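GphF Dehydratase 1 (PDB 6MBF) is a polyketide synthase dehydratase domain that probably removes water from the growing gephyronic acid chain and is implicated in rearranging the resulting olefin. Local coordinates at residues R177-L185 with R240-P251; I214-F224 with T254-A262. One frame throughout, in Å; residues are numbered along the deposited sequence.

Both contacts belong to the C-terminal half of the dehydratase, a HotDog-type region in which antiparallel strands wrap helix 200-214. Contact 1 pairs strand 178-184 with strand 241-248; contact 2, centred about 17 Å from it, fastens the loop that follows helix 200-214 to the turn leading into strand 259-267. Along the chain the segments alternate: 177-185, 214-224, 240-251, 254-262. Strands 241-248 and 259-267 are successive and adjacent in the sheet, and where they meet the contacts touch, His249 N lying 2.8 Å from Thr261 O in a probable hydrogen bond. The HotDog helix is thus covered by the paired strands of contact 1 and held near its C-terminal end through contact 2.

Contact 1 of 2, residues R177-L185 with R240-P251; sequences REAIGHVCL and REVRVHLRLHPP
Glu178 reaches from strand 178-184 to His245 and Arg247 on its antiparallel neighbour, strand 241-248. Its CB rests 3.6 Å from Leu246 O, and CG lies beside the backbone N, opposite the carbonyl carbon (chi1 -61°), running alongside the Arg247 chain with 4.0 Å to Arg247 NE. Glu178 CD comes within 3.4 Å of Arg247 NE. At the tip OE1 accepts from His245 NE2 at 2.8 Å, the donor lying above the carboxylate plane but OE1 staying in the ring plane. OE2 takes a side-on salt bridge, Arg247 NE at 2.8 Å and Arg247 NH2 at 3.1 Å, both nitrogens approaching one face of the carboxylate, which stands 75° to the guanidinium. On the same side of the sheet, Glu241 OE2 receives His182 NE2 on its anti lone pair, 2.7 Å away, ring and carboxylate nearly coplanar. On the other side Val183 CG2 and Val242 CG2 press together at 3.4 Å, tighter than usual. Paired backbone bonds join Ala179-Leu246, Gly181-Val244 and Val183-Val242, with single bonds at Arg177-Leu248 and Leu185-Arg240 extending the ladder. The face bearing Ala179, Val183 and Leu246 lies against helix 200-214, Ala179 on Leu213, while strands 169-175 and 259-267 flank the pair.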
loop_
_atom_site.group_PDB
_atom_site.type_symbol
_atom_site.label_atom_id
_atom_site.label_comp_id
_atom_site.label_asym_id
_atom_site.label_seq_id
_atom_site.Cartn_x
_atom_site.Cartn_y
_atom_site.Cartn_z
ATOM N N ARG A 177 -2.679 17.932 13.186
ATOM C CA ARG A 177 -2.735 17.077 12.006
ATOM C C ARG A 177 -1.682 15.974 12.034
ATOM O O ARG A 177 -1.390 15.382 10.985
ATOM C CB ARG A 177 -2.562 17.905 10.727
ATOM C CG ARG A 177 -3.625 18.950 10.472
ATOM C CD ARG A 177 -3.537 19.453 9.040
ATOM N NE ARG A 177 -2.277 20.132 8.759
ATOM C CZ ARG A 177 -2.052 21.419 9.017
ATOM N NH1 ARG A 177 -3.009 22.172 9.558
ATOM N NH2 ARG A 177 -0.875 21.956 8.727
ATOM N N GLU A 178 -1.106 15.693 13.199
ATOM C CA GLU A 178 -0.117 14.641 13.357
ATOM C C GLU A 178 -0.651 13.538 14.256
ATOM O O GLU A 178 -1.553 13.742 15.078
ATOM C CB GLU A 178 1.188 15.199 13.934
ATOM C CG GLU A 178 1.827 16.244 13.044
ATOM C CD GLU A 178 3.237 16.621 13.479
ATOM O OE1 GLU A 178 3.874 15.826 14.209
ATOM O OE2 GLU A 178 3.704 17.715 13.078
ATOM N N ALA A 179 -0.088 12.344 14.080
ATOM C CA ALA A 179 -0.499 11.211 14.893
ATOM C C ALA A 179 0.652 10.228 15.000
ATOM O O ALA A 179 1.550 10.193 14.157
ATOM C CB ALA A 179 -1.734 10.513 14.317
ATOM N N ILE A 180 0.609 9.420 16.054
ATOM C CA ILE A 180 1.458 8.245 16.175
ATOM C C ILE A 180 0.557 7.041 16.388
ATOM O O ILE A 180 -0.334 7.064 17.249
ATOM C CB ILE A 180 2.484 8.376 17.309
ATOM C CG1 ILE A 180 3.516 9.439 16.948
ATOM C CG2 ILE A 180 3.167 7.034 17.560
ATOM C CD1 ILE A 180 4.429 9.729 18.068
ATOM N N GLY A 181 0.758 6.018 15.573
ATOM C CA GLY A 181 -0.017 4.803 15.657
ATOM C C GLY A 181 0.909 3.634 15.909
ATOM O O GLY A 181 2.088 3.665 15.551
ATOM N N HIS A 182 0.372 2.615 16.560
ATOM C CA HIS A 182 1.046 1.340 16.756
ATOM C C HIS A 182 0.267 0.308 15.952
ATOM O O HIS A 182 -0.928 0.110 16.200
ATOM C CB HIS A 182 1.086 0.985 18.245
ATOM C CG HIS A 182 1.618 -0.384 18.532
ATOM N ND1 HIS A 182 1.240 -1.110 19.641
ATOM C CD2 HIS A 182 2.500 -1.160 17.857
ATOM C CE1 HIS A 182 1.869 -2.272 19.640
ATOM N NE2 HIS A 182 2.645 -2.324 18.571
ATOM N N VAL A 183 0.919 -0.305 14.959
ATOM C CA VAL A 183 0.282 -1.299 14.104
ATOM C C VAL A 183 1.030 -2.613 14.255
ATOM O O VAL A 183 2.264 -2.642 14.349
ATOM C CB VAL A 183 0.195 -0.886 12.609
ATOM C CG1 VAL A 183 -0.246 0.546 12.443
ATOM C CG2 VAL A 183 1.460 -1.170 11.857
ATOM N N CYS A 184 0.273 -3.703 14.285
ATOM C CA CYS A 184 0.848 -5.017 14.516
ATOM C C CYS A 184 0.043 -6.049 13.747
ATOM O O CYS A 184 -1.188 -6.087 13.849
ATOM C CB CYS A 184 0.859 -5.341 16.010
ATOM S SG CYS A 184 1.790 -6.812 16.429
ATOM N N LEU A 185 0.736 -6.869 12.964
ATOM C CA LEU A 185 0.062 -7.948 12.262
ATOM C C LEU A 185 -0.296 -9.063 13.227
ATOM O O LEU A 185 0.351 -9.257 14.258
ATOM C CB LEU A 185 0.939 -8.501 11.148
ATOM C CG LEU A 185 1.313 -7.509 10.047
ATOM C CD1 LEU A 185 2.250 -8.166 9.081
ATOM C CD2 LEU A 185 0.075 -6.969 9.336
ATOM N N ARG A 240 6.785 -6.908 10.960
ATOM C CA ARG A 240 5.432 -7.282 11.354
ATOM C C ARG A 240 4.770 -6.270 12.276
ATOM O O ARG A 240 3.572 -6.403 12.554
ATOM C CB ARG A 240 5.425 -8.650 12.065
ATOM C CG ARG A 240 6.253 -9.735 11.379
ATOM C CD ARG A 240 5.985 -11.106 12.004
ATOM N NE ARG A 240 6.357 -11.167 13.414
ATOM C CZ ARG A 240 6.056 -12.185 14.213
ATOM N NH1 ARG A 240 5.369 -13.217 13.736
ATOM N NH2 ARG A 240 6.433 -12.170 15.487
ATOM N N GLU A 241 5.508 -5.268 12.745
ATOM C CA GLU A 241 5.038 -4.414 13.824
ATOM C C GLU A 241 5.839 -3.125 13.782
ATOM O O GLU A 241 7.074 -3.168 13.731
ATOM C CB GLU A 241 5.196 -5.113 15.182
ATOM C CG GLU A 241 4.626 -4.330 16.356
ATOM C CD GLU A 241 4.694 -5.102 17.665
ATOM O OE1 GLU A 241 5.338 -6.176 17.702
ATOM O OE2 GLU A 241 4.116 -4.623 18.662
ATOM N N VAL A 242 5.143 -1.981 13.775
ATOM C CA VAL A 242 5.800 -0.679 13.751
ATOM C C VAL A 242 5.024 0.310 14.607
ATOM O O VAL A 242 3.846 0.115 14.923
ATOM C CB VAL A 242 5.940 -0.076 12.328
ATOM C CG1 VAL A 242 6.836 -0.936 11.430
ATOM C CG2 VAL A 242 4.571 0.133 11.702
ATOM N N ARG A 243 5.709 1.378 14.980
ATOM C CA ARG A 243 5.061 2.621 15.353
ATOM C C ARG A 243 5.220 3.578 14.184
ATOM O O ARG A 243 6.297 3.675 13.591
ATOM C CB ARG A 243 5.661 3.211 16.629
ATOM C CG ARG A 243 5.407 2.351 17.865
ATOM C CD ARG A 243 5.790 3.130 19.120
ATOM N NE ARG A 243 5.512 2.380 20.345
ATOM C CZ ARG A 243 6.373 1.559 20.939
ATOM N NH1 ARG A 243 7.586 1.363 20.433
ATOM N NH2 ARG A 243 6.017 0.922 22.046
ATOM N N VAL A 244 4.142 4.255 13.820
ATOM C CA VAL A 244 4.144 5.095 12.631
ATOM C C VAL A 244 3.813 6.521 13.039
ATOM O O VAL A 244 2.858 6.753 13.788
ATOM C CB VAL A 244 3.164 4.583 11.560
ATOM C CG1 VAL A 244 1.765 4.355 12.145
ATOM C CG2 VAL A 244 3.131 5.548 10.381
ATOM N N HIS A 245 4.620 7.466 12.575
ATOM C CA HIS A 245 4.310 8.880 12.706
ATOM C C HIS A 245 3.774 9.377 11.369
ATOM O O HIS A 245 4.358 9.092 10.319
ATOM C CB HIS A 245 5.553 9.667 13.128
ATOM C CG HIS A 245 5.326 11.139 13.221
ATOM N ND1 HIS A 245 6.173 12.056 12.641
ATOM C CD2 HIS A 245 4.330 11.855 13.795
ATOM C CE1 HIS A 245 5.720 13.276 12.870
ATOM N NE2 HIS A 245 4.601 13.180 13.564
ATOM N N LEU A 246 2.653 10.098 11.397
ATOM C CA LEU A 246 2.067 10.630 10.174
ATOM C C LEU A 246 1.812 12.121 10.334
ATOM O O LEU A 246 1.567 12.608 11.442
ATOM C CB LEU A 246 0.757 9.910 9.803
ATOM C CG LEU A 246 -0.472 10.198 10.676
ATOM C CD1 LEU A 246 -1.272 11.406 10.165
ATOM C CD2 LEU A 246 -1.368 9.002 10.714
ATOM N N ARG A 247 1.878 12.843 9.218
ATOM C CA ARG A 247 1.572 14.272 9.207
ATOM C C ARG A 247 0.718 14.593 7.988
ATOM O O ARG A 247 1.154 14.413 6.848
ATOM C CB ARG A 247 2.849 15.127 9.215
ATOM C CG ARG A 247 2.561 16.633 9.097
ATOM C CD ARG A 247 3.837 17.498 9.140
ATOM N NE ARG A 247 4.560 17.373 10.403
ATOM C CZ ARG A 247 5.830 16.985 10.524
ATOM N NH1 ARG A 247 6.548 16.671 9.448
ATOM N NH2 ARG A 247 6.388 16.913 11.727
ATOM N N LEU A 248 -0.495 15.074 8.231
ATOM C CA LEU A 248 -1.355 15.542 7.158
ATOM C C LEU A 248 -0.957 16.954 6.751
ATOM O O LEU A 248 -0.671 17.802 7.600
ATOM C CB LEU A 248 -2.817 15.509 7.608
ATOM C CG LEU A 248 -3.529 14.171 7.389
ATOM C CD1 LEU A 248 -4.700 14.023 8.349
ATOM C CD2 LEU A 248 -4.007 14.056 5.940
ATOM N N HIS A 249 -0.926 17.199 5.444
ATOM C CA HIS A 249 -0.697 18.536 4.935
ATOM C C HIS A 249 -1.917 19.408 5.232
ATOM O O HIS A 249 -3.012 18.894 5.465
ATOM C CB HIS A 249 -0.421 18.488 3.431
ATOM C CG HIS A 249 0.887 17.854 3.076
ATOM N ND1 HIS A 249 1.493 18.039 1.852
ATOM C CD2 HIS A 249 1.709 17.044 3.785
ATOM C CE1 HIS A 249 2.629 17.367 1.819
ATOM N NE2 HIS A 249 2.787 16.754 2.979
ATOM N N PRO A 250 -1.752 20.730 5.243
ATOM C CA PRO A 250 -2.895 21.614 5.500
ATOM C C PRO A 250 -3.987 21.402 4.467
ATOM O O PRO A 250 -3.726 21.439 3.256
ATOM C CB PRO A 250 -2.290 23.027 5.401
ATOM C CG PRO A 250 -0.954 22.857 4.774
ATOM C CD PRO A 250 -0.490 21.478 5.125
ATOM N N PRO A 251 -5.213 21.149 4.908
ATOM C CA PRO A 251 -6.310 20.916 3.966
ATOM C C PRO A 251 -6.816 22.227 3.384
ATOM O O PRO A 251 -6.631 23.305 3.948
ATOM C CB PRO A 251 -7.391 20.247 4.825
ATOM C CG PRO A 251 -6.837 20.174 6.224
ATOM C CD PRO A 251 -5.668 21.097 6.303
HETATM O O HOH W 1 1.039 19.987 7.715
#

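Contact 2 of 2, residues I214-F224 with T254-A262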
loop_
_atom_site.group_PDB
_atom_site.type_symbol
_atom_site.label_atom_id
_atom_site.label_comp_id
_atom_site.label_asym_id
_atom_site.label_seq_id
_atom_site.Cartn_x
_atom_site.Cartn_y
_atom_site.Cartn_z
ATOM N N ILE A 214 -8.471 12.038 9.337
ATOM C CA ILE A 214 -9.357 12.753 8.422
ATOM C C ILE A 214 -10.812 12.630 8.871
ATOM O O ILE A 214 -11.529 13.630 8.984
ATOM C CB ILE A 214 -9.174 12.231 6.985
ATOM C CG1 ILE A 214 -7.789 12.608 6.440
ATOM C CG2 ILE A 214 -10.279 12.753 6.086
ATOM C CD1 ILE A 214 -7.401 11.819 5.204
ATOM N N TYR A 215 -11.265 11.403 9.143
ATOM C CA TYR A 215 -12.688 11.139 9.346
ATOM C C TYR A 215 -13.184 11.613 10.703
ATOM O O TYR A 215 -14.394 11.554 10.963
ATOM C CB TYR A 215 -12.978 9.648 9.143
ATOM C CG TYR A 215 -12.801 9.217 7.700
ATOM C CD1 TYR A 215 -12.262 7.976 7.377
ATOM C CD2 TYR A 215 -13.167 10.063 6.657
ATOM C CE1 TYR A 215 -12.107 7.585 6.046
ATOM C CE2 TYR A 215 -13.007 9.684 5.333
ATOM C CZ TYR A 215 -12.474 8.445 5.038
ATOM O OH TYR A 215 -12.322 8.073 3.727
ATOM N N ALA A 216 -12.290 12.108 11.558
ATOM C CA ALA A 216 -12.734 12.852 12.728
ATOM C C ALA A 216 -13.441 14.142 12.336
ATOM O O ALA A 216 -14.254 14.652 13.116
ATOM C CB ALA A 216 -11.551 13.161 13.644
ATOM N N HIS A 217 -13.178 14.662 11.134
ATOM C CA HIS A 217 -13.662 15.971 10.721
ATOM C C HIS A 217 -14.576 15.966 9.506
ATOM O O HIS A 217 -15.224 16.989 9.252
ATOM C CB HIS A 217 -12.479 16.903 10.418
ATOM C CG HIS A 217 -11.454 16.944 11.505
ATOM N ND1 HIS A 217 -11.632 17.659 12.669
ATOM C CD2 HIS A 217 -10.243 16.348 11.609
ATOM C CE1 HIS A 217 -10.571 17.508 13.441
ATOM N NE2 HIS A 217 -9.714 16.714 12.824
ATOM N N GLU A 218 -14.635 14.881 8.737
ATOM C CA GLU A 218 -15.498 14.844 7.568
ATOM C C GLU A 218 -15.935 13.409 7.301
ATOM O O GLU A 218 -15.424 12.455 7.895
ATOM C CB GLU A 218 -14.808 15.471 6.342
ATOM C CG GLU A 218 -13.430 14.917 6.005
ATOM C CD GLU A 218 -12.755 15.700 4.890
ATOM O OE1 GLU A 218 -11.677 16.281 5.126
ATOM O OE2 GLU A 218 -13.313 15.750 3.773
ATOM N N SER A 219 -16.900 13.271 6.393
ATOM C CA SER A 219 -17.612 12.011 6.218
ATOM C C SER A 219 -16.737 10.946 5.566
ATOM O O SER A 219 -15.904 11.232 4.704
ATOM C CB SER A 219 -18.868 12.232 5.367
ATOM O OG SER A 219 -19.469 11.001 4.986
ATOM N N HIS A 220 -16.965 9.695 5.960
ATOM C CA HIS A 220 -16.325 8.566 5.303
ATOM C C HIS A 220 -17.124 8.048 4.109
ATOM O O HIS A 220 -16.704 7.072 3.478
ATOM C CB HIS A 220 -16.076 7.435 6.312
ATOM C CG HIS A 220 -17.322 6.751 6.778
ATOM N ND1 HIS A 220 -18.360 7.426 7.381
ATOM C CD2 HIS A 220 -17.695 5.449 6.730
ATOM C CE1 HIS A 220 -19.320 6.571 7.684
ATOM N NE2 HIS A 220 -18.941 5.364 7.302
ATOM N N ARG A 221 -18.252 8.676 3.769
ATOM C CA ARG A 221 -18.875 8.397 2.482
ATOM C C ARG A 221 -18.034 9.008 1.361
ATOM O O ARG A 221 -17.387 10.040 1.543
ATOM C CB ARG A 221 -20.307 8.945 2.434
ATOM C CG ARG A 221 -21.129 8.377 1.278
ATOM C CD ARG A 221 -22.550 8.936 1.208
ATOM N NE ARG A 221 -22.628 10.186 0.452
ATOM C CZ ARG A 221 -22.470 10.280 -0.867
ATOM N NH1 ARG A 221 -22.207 9.202 -1.594
ATOM N NH2 ARG A 221 -22.562 11.459 -1.463
ATOM N N GLU A 222 -18.048 8.356 0.186
ATOM C CA GLU A 222 -17.130 8.680 -0.907
ATOM C C GLU A 222 -15.707 8.667 -0.356
ATOM O O GLU A 222 -15.039 9.713 -0.327
ATOM C CB GLU A 222 -17.440 10.043 -1.530
ATOM C CG GLU A 222 -18.907 10.321 -1.785
ATOM C CD GLU A 222 -19.196 11.810 -1.846
ATOM O OE1 GLU A 222 -19.795 12.352 -0.888
ATOM O OE2 GLU A 222 -18.799 12.445 -2.846
ATOM N N PRO A 223 -15.212 7.509 0.074
ATOM C CA PRO A 223 -14.023 7.487 0.932
ATOM C C PRO A 223 -12.747 7.809 0.172
ATOM O O PRO A 223 -12.640 7.598 -1.039
ATOM C CB PRO A 223 -14.002 6.048 1.454
ATOM C CG PRO A 223 -14.624 5.266 0.345
ATOM C CD PRO A 223 -15.711 6.149 -0.205
ATOM N N PHE A 224 -11.769 8.324 0.914
ATOM C CA PHE A 224 -10.478 8.651 0.329
ATOM C C PHE A 224 -9.744 7.391 -0.112
ATOM O O PHE A 224 -9.743 6.373 0.588
ATOM C CB PHE A 224 -9.628 9.433 1.329
ATOM C CG PHE A 224 -10.142 10.819 1.591
ATOM C CD1 PHE A 224 -9.811 11.870 0.740
ATOM C CD2 PHE A 224 -10.981 11.070 2.664
ATOM C CE1 PHE A 224 -10.302 13.149 0.970
ATOM C CE2 PHE A 224 -11.474 12.347 2.895
ATOM C CZ PHE A 224 -11.137 13.381 2.053
ATOM N N THR A 254 -11.910 23.380 5.896
ATOM C CA THR A 254 -12.203 22.864 7.229
ATOM C C THR A 254 -13.527 22.123 7.281
ATOM O O THR A 254 -13.873 21.564 8.327
ATOM C CB THR A 254 -12.235 24.000 8.261
ATOM O OG1 THR A 254 -13.269 24.931 7.910
ATOM C CG2 THR A 254 -10.902 24.717 8.319
ATOM N N ASP A 255 -14.282 22.119 6.184
ATOM C CA ASP A 255 -15.565 21.433 6.118
ATOM C C ASP A 255 -15.428 20.066 5.460
ATOM O O ASP A 255 -15.638 19.036 6.105
ATOM C CB ASP A 255 -16.583 22.312 5.365
ATOM C CG ASP A 255 -17.882 21.576 5.053
ATOM O OD1 ASP A 255 -18.471 21.843 3.986
ATOM O OD2 ASP A 255 -18.310 20.721 5.856
ATOM N N HIS A 256 -15.022 20.038 4.194
ATOM C CA HIS A 256 -15.094 18.817 3.406
ATOM C C HIS A 256 -14.086 18.947 2.278
ATOM O O HIS A 256 -14.061 19.973 1.595
ATOM C CB HIS A 256 -16.520 18.618 2.869
ATOM C CG HIS A 256 -16.704 17.375 2.064
ATOM N ND1 HIS A 256 -17.186 16.201 2.610
ATOM C CD2 HIS A 256 -16.495 17.122 0.750
ATOM C CE1 HIS A 256 -17.260 15.280 1.666
ATOM N NE2 HIS A 256 -16.846 15.812 0.530
ATOM N N ASN A 257 -13.244 17.932 2.102
ATOM C CA ASN A 257 -12.177 17.991 1.116
ATOM C C ASN A 257 -12.302 16.855 0.110
ATOM O O ASN A 257 -12.723 15.744 0.445
ATOM C CB ASN A 257 -10.802 17.923 1.792
ATOM C CG ASN A 257 -10.524 19.125 2.659
ATOM O OD1 ASN A 257 -10.106 20.177 2.166
ATOM N ND2 ASN A 257 -10.767 18.988 3.956
ATOM N N GLN A 258 -11.924 17.141 -1.136
ATOM C CA GLN A 258 -11.817 16.084 -2.133
ATOM C C GLN A 258 -10.471 15.379 -2.079
ATOM O O GLN A 258 -10.374 14.230 -2.524
ATOM C CB GLN A 258 -12.033 16.637 -3.543
ATOM C CG GLN A 258 -13.463 17.064 -3.823
ATOM C CD GLN A 258 -14.463 15.949 -3.575
ATOM O OE1 GLN A 258 -14.319 14.837 -4.091
ATOM N NE2 GLN A 258 -15.483 16.239 -2.775
ATOM N N THR A 259 -9.437 16.040 -1.555
ATOM C CA THR A 259 -8.101 15.467 -1.518
ATOM C C THR A 259 -7.424 15.772 -0.191
ATOM O O THR A 259 -7.744 16.756 0.489
ATOM C CB THR A 259 -7.202 15.989 -2.652
ATOM O OG1 THR A 259 -7.072 17.411 -2.537
ATOM C CG2 THR A 259 -7.780 15.637 -4.015
ATOM N N HIS A 260 -6.480 14.902 0.168
ATOM C CA HIS A 260 -5.549 15.125 1.263
ATOM C C HIS A 260 -4.182 14.617 0.832
ATOM O O HIS A 260 -4.063 13.810 -0.098
ATOM C CB HIS A 260 -5.963 14.409 2.553
ATOM C CG HIS A 260 -7.042 15.104 3.313
ATOM N ND1 HIS A 260 -6.795 16.193 4.118
ATOM C CD2 HIS A 260 -8.369 14.852 3.414
ATOM C CE1 HIS A 260 -7.925 16.592 4.674
ATOM N NE2 HIS A 260 -8.896 15.795 4.262
ATOM N N THR A 261 -3.154 15.095 1.524
ATOM C CA THR A 261 -1.786 14.622 1.332
ATOM C C THR A 261 -1.181 14.352 2.701
ATOM O O THR A 261 -1.475 15.067 3.664
ATOM C CB THR A 261 -0.938 15.642 0.550
ATOM O OG1 THR A 261 -1.566 15.937 -0.703
ATOM C CG2 THR A 261 0.466 15.099 0.274
ATOM N N ALA A 262 -0.360 13.305 2.805
ATOM C CA ALA A 262 0.252 12.961 4.079
ATOM C C ALA A 262 1.656 12.416 3.858
ATOM O O ALA A 262 1.951 11.809 2.822
ATOM C CB ALA A 262 -0.589 11.927 4.849
HETATM O O HOH W 2 -17.619 17.765 7.237
HETATM O O HOH W 3 -15.536 19.646 9.444
HETATM O O HOH W 4 -18.186 15.588 5.379
HETATM O O HOH W 5 -17.302 14.407 -2.244
#
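A hydrogen-bonded carboxylate, that of Glu218, joins the loop after helix 200-214 to the turn that enters strand 259-267. Glu218 CG sits between its backbone N and carbonyl carbon (chi1 53°), and the extended chain beyond it carries the carboxylate to Asn257 and His260. OE2 accepts from Asn257 N at 2.7 Å on its syn side, tilted 27° from the carboxylate plane, and forms a salt bridge with Arg284 of strand 273-284. OE1 receives Asn257 ND2 at 3.1 Å and His260 NE2 at 3.0 Å from opposite faces of the carboxylate, both nearly straight; Asn257 OD1 accepts from Ser253 N. The His-carboxylate bond fixes the imidazole at the start of a strand of the HotDog fold, beside its helix. Ile214 of that helix lays CG1 over one face of the ring in a CH-pi contact, 4.0 Å from the centroid. The ring's edge turns to the face of Phe224 in an offset edge-to-face pair, planes at 63°, with His260 CD2 3.4 Å from Phe224 CZ. A glutamine in place of Glu218 would probably leave Arg284 without its anionic mate and weaken the hold on His260. Water 5 joins Glu222 OE2, His256 NE2 and Gln258 NE2.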